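Local coordinates for lectin (Colocasia esculenta, PDB 5T1X), which probably binds mannose-containing glycans, as a GNA-related lectin of the monocot mannose-binding type, at residues B[31-36]-B[48-53]. Sequence-based numbering, arbitrary orientation.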
ATOM      1  N   GLN B  31      -2.914  -5.481 -19.461  1.00  7.98           N
ATOM      2  CA  GLN B  31      -2.807  -6.384 -20.595  1.00  7.83           C
ATOM      3  C   GLN B  31      -2.263  -5.747 -21.867  1.00 11.19           C
ATOM      4  O   GLN B  31      -2.343  -4.532 -22.056  1.00 11.55           O
ATOM      5  CB  GLN B  31      -4.154  -7.039 -20.886  1.00  8.95           C
ATOM      6  CG  GLN B  31      -4.740  -7.726 -19.663  1.00 10.49           C
ATOM      7  CD  GLN B  31      -6.014  -8.455 -19.930  1.00 13.26           C
ATOM      8  OE1 GLN B  31      -6.405  -9.300 -19.133  1.00 13.14           O
ATOM      9  NE2 GLN B  31      -6.708  -8.135 -21.030  1.00 11.32           N
ATOM     10  N   GLY B  32      -1.761  -6.616 -22.746  1.00 10.66           N
ATOM     11  CA  GLY B  32      -1.225  -6.255 -24.054  1.00 11.47           C
ATOM     12  C   GLY B  32      -2.258  -5.713 -25.021  1.00 14.87           C
ATOM     13  O   GLY B  32      -1.882  -5.190 -26.071  1.00 15.40           O
ATOM     14  N   ASP B  33      -3.570  -5.831 -24.684  1.00  9.63           N
ATOM     15  CA  ASP B  33      -4.654  -5.307 -25.525  1.00  8.73           C
ATOM     16  C   ASP B  33      -5.134  -3.917 -25.048  1.00 12.33           C
ATOM     17  O   ASP B  33      -6.200  -3.468 -25.465  1.00 12.72           O
ATOM     18  CB  ASP B  33      -5.839  -6.283 -25.565  1.00  8.87           C
ATOM     19  CG  ASP B  33      -6.576  -6.409 -24.249  1.00 13.98           C
ATOM     20  OD1 ASP B  33      -5.976  -6.111 -23.203  1.00 13.21           O
ATOM     21  OD2 ASP B  33      -7.741  -6.827 -24.266  1.00 12.54           O
ATOM     22  N   CYS B  34      -4.343  -3.258 -24.173  1.00 10.57           N
ATOM     23  CA  CYS B  34      -4.571  -1.921 -23.622  0.70  9.38           C
ATOM     24  C   CYS B  34      -5.691  -1.908 -22.566  1.00 13.78           C
ATOM     25  O   CYS B  34      -6.124  -0.829 -22.153  1.00 13.66           O
ATOM     26  CB  CYS B  34      -4.829  -0.896 -24.728  0.70  8.98           C
ATOM     27  SG  CYS B  34      -4.390   0.799 -24.275  0.70 11.89           S
ATOM     28  N   ASN B  35      -6.085  -3.085 -22.067  1.00  9.90           N
ATOM     29  CA  ASN B  35      -7.109  -3.184 -21.045  1.00  8.30           C
ATOM     30  C   ASN B  35      -6.499  -3.497 -19.688  1.00 11.19           C
ATOM     31  O   ASN B  35      -5.708  -4.435 -19.575  1.00  9.49           O
ATOM     32  CB  ASN B  35      -8.121  -4.275 -21.417  1.00  9.71           C
ATOM     33  CG  ASN B  35      -9.487  -4.091 -20.809  1.00 14.95           C
ATOM     34  OD1 ASN B  35      -9.910  -2.984 -20.443  1.00 12.72           O
ATOM     35  ND2 ASN B  35     -10.243  -5.164 -20.768  1.00 11.72           N
ATOM     36  N   LEU B  36      -6.855  -2.708 -18.670  1.00  8.98           N
ATOM     37  CA  LEU B  36      -6.435  -2.943 -17.280  1.00  8.37           C
ATOM     38  C   LEU B  36      -7.528  -3.775 -16.635  1.00 11.87           C
ATOM     39  O   LEU B  36      -8.687  -3.348 -16.623  1.00 10.90           O
ATOM     40  CB  LEU B  36      -6.194  -1.628 -16.525  1.00  7.89           C
ATOM     41  CG  LEU B  36      -5.876  -1.756 -15.031  1.00 11.14           C
ATOM     42  CD1 LEU B  36      -4.481  -2.396 -14.799  1.00  9.44           C
ATOM     43  CD2 LEU B  36      -5.973  -0.387 -14.363  1.00 13.05           C
ATOM     44  N   ASN B  48     -12.107  -1.126 -19.545  1.00 11.20           N
ATOM     45  CA  ASN B  48     -12.928  -1.185 -20.778  1.00 12.60           C
ATOM     46  C   ASN B  48     -12.236  -0.414 -21.910  1.00 15.56           C
ATOM     47  O   ASN B  48     -12.847   0.421 -22.585  1.00 15.53           O
ATOM     48  CB  ASN B  48     -14.369  -0.656 -20.524  1.00 17.00           C
ATOM     49  CG  ASN B  48     -15.306  -0.815 -21.690  1.00 27.98           C
ATOM     50  OD1 ASN B  48     -15.189  -1.748 -22.487  1.00 19.65           O
ATOM     51  ND2 ASN B  48     -16.204   0.147 -21.862  1.00 24.06           N
ATOM     52  N   THR B  49     -10.935  -0.682 -22.098  1.00 11.56           N
ATOM     53  CA  THR B  49     -10.151   0.032 -23.096  1.00 10.25           C
ATOM     54  C   THR B  49      -9.451  -0.937 -24.070  1.00 11.75           C
ATOM     55  O   THR B  49      -8.455  -0.572 -24.698  1.00 12.01           O
ATOM     56  CB  THR B  49      -9.188   1.003 -22.394  1.00 11.76           C
ATOM     57  OG1 THR B  49      -8.406   0.291 -21.440  1.00 11.05           O
ATOM     58  CG2 THR B  49      -9.925   2.149 -21.689  1.00 10.57           C
ATOM     59  N   HIS B  50     -10.023  -2.140 -24.256  1.00  8.82           N
ATOM     60  CA  HIS B  50      -9.524  -3.117 -25.224  1.00  9.54           C
ATOM     61  C   HIS B  50      -9.401  -2.473 -26.617  1.00 12.87           C
ATOM     62  O   HIS B  50     -10.366  -1.872 -27.111  1.00 14.26           O
ATOM     63  CB  HIS B  50     -10.466  -4.337 -25.291  1.00 10.67           C
ATOM     64  CG  HIS B  50     -10.222  -5.243 -26.465  1.00 14.18           C
ATOM     65  ND1 HIS B  50      -9.307  -6.276 -26.402  1.00 16.25           N
ATOM     66  CD2 HIS B  50     -10.821  -5.268 -27.680  1.00 16.53           C
ATOM     67  CE1 HIS B  50      -9.345  -6.872 -27.584  1.00 16.36           C
ATOM     68  NE2 HIS B  50     -10.242  -6.300 -28.388  1.00 16.70           N
ATOM     69  N   GLY B  51      -8.213  -2.581 -27.207  1.00 10.51           N
ATOM     70  CA  GLY B  51      -7.898  -2.085 -28.547  1.00 10.69           C
ATOM     71  C   GLY B  51      -7.852  -0.580 -28.737  1.00 14.80           C
ATOM     72  O   GLY B  51      -7.731  -0.115 -29.879  1.00 14.50           O
ATOM     73  N   ASN B  52      -7.905   0.196 -27.631  1.00 10.97           N
ATOM     74  CA  ASN B  52      -7.954   1.661 -27.681  1.00 11.15           C
ATOM     75  C   ASN B  52      -6.613   2.309 -28.013  1.00 15.34           C
ATOM     76  O   ASN B  52      -6.583   3.492 -28.374  1.00 15.28           O
ATOM     77  CB  ASN B  52      -8.513   2.233 -26.384  1.00 12.34           C
ATOM     78  CG  ASN B  52     -10.025   2.107 -26.289  1.00 20.16           C
ATOM     79  OD1 ASN B  52     -10.669   1.381 -27.056  1.00 18.66           O
ATOM     80  ND2 ASN B  52     -10.633   2.841 -25.377  1.00 12.67           N
ATOM     81  N   GLY B  53      -5.540   1.535 -27.931  1.00 12.65           N
ATOM     82  CA  GLY B  53      -4.204   2.020 -28.262  1.00 12.50           C
ATOM     83  C   GLY B  53      -3.213   0.886 -28.386  1.00 16.77           C
ATOM     84  O   GLY B  53      -3.541  -0.255 -28.063  1.00 18.43           O
TER
HETATM   85  O   HOH W   1      -2.435  -2.849 -27.507  1.00 32.44           O
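The one hydrogen bond between side chains across the contact joins His50 ND1 to Asp33 OD2, 2.7 Å, with an N-H...O angle of 176°. OD2 lies at the edge of the imidazole, in its plane, and is met on its anti side, somewhat out of the carboxylate plane, with carboxylate and ring turned 68° apart. The other oxygen, OD1, takes Gln31 NE2 (3.1 Å) and the backbone N of Asn35 (3.2 Å) from opposite faces of the carboxylate, the latter bond closing an Asx turn; three bonds on the two oxygens restrict the rotation of the carboxylate.

Two bonds across the contact pair a side chain with backbone. Thr49 OG1 donates to Cys34 O at 2.6 Å, while Thr49 N reaches Asn35 OD1 at 3.0 Å from above the carbonyl plane. Ser47 OG bonds both Thr49 OG1 and Asn35 OD1, and Asn35 ND2 is hydrogen-bonded to Gln46 OE1.

Between backbones, Gly51 N donates to Asp33 O (2.8 Å, 164° at the hydrogen), and a water bridges Gly32 O and Gly53 O. Cys34 CB packs against the backbone, 3.6 Å from Gly53 O.

Gln31, Asp33, Asn35 and Tyr39 fit the QxDxNxVxY mannose-binding signature of GNA relatives, consistent with a sugar site here. The type I turn Gln31-Cys34 lies between strands 26-30 and 36-39, the type II turn Thr49-Asn52 between strands 45-46 and 57-60; Cys34, disulfide-bonded to Cys56, and Thr49 touch Ile68 and Ile76 of strands 66-69 and 75-78.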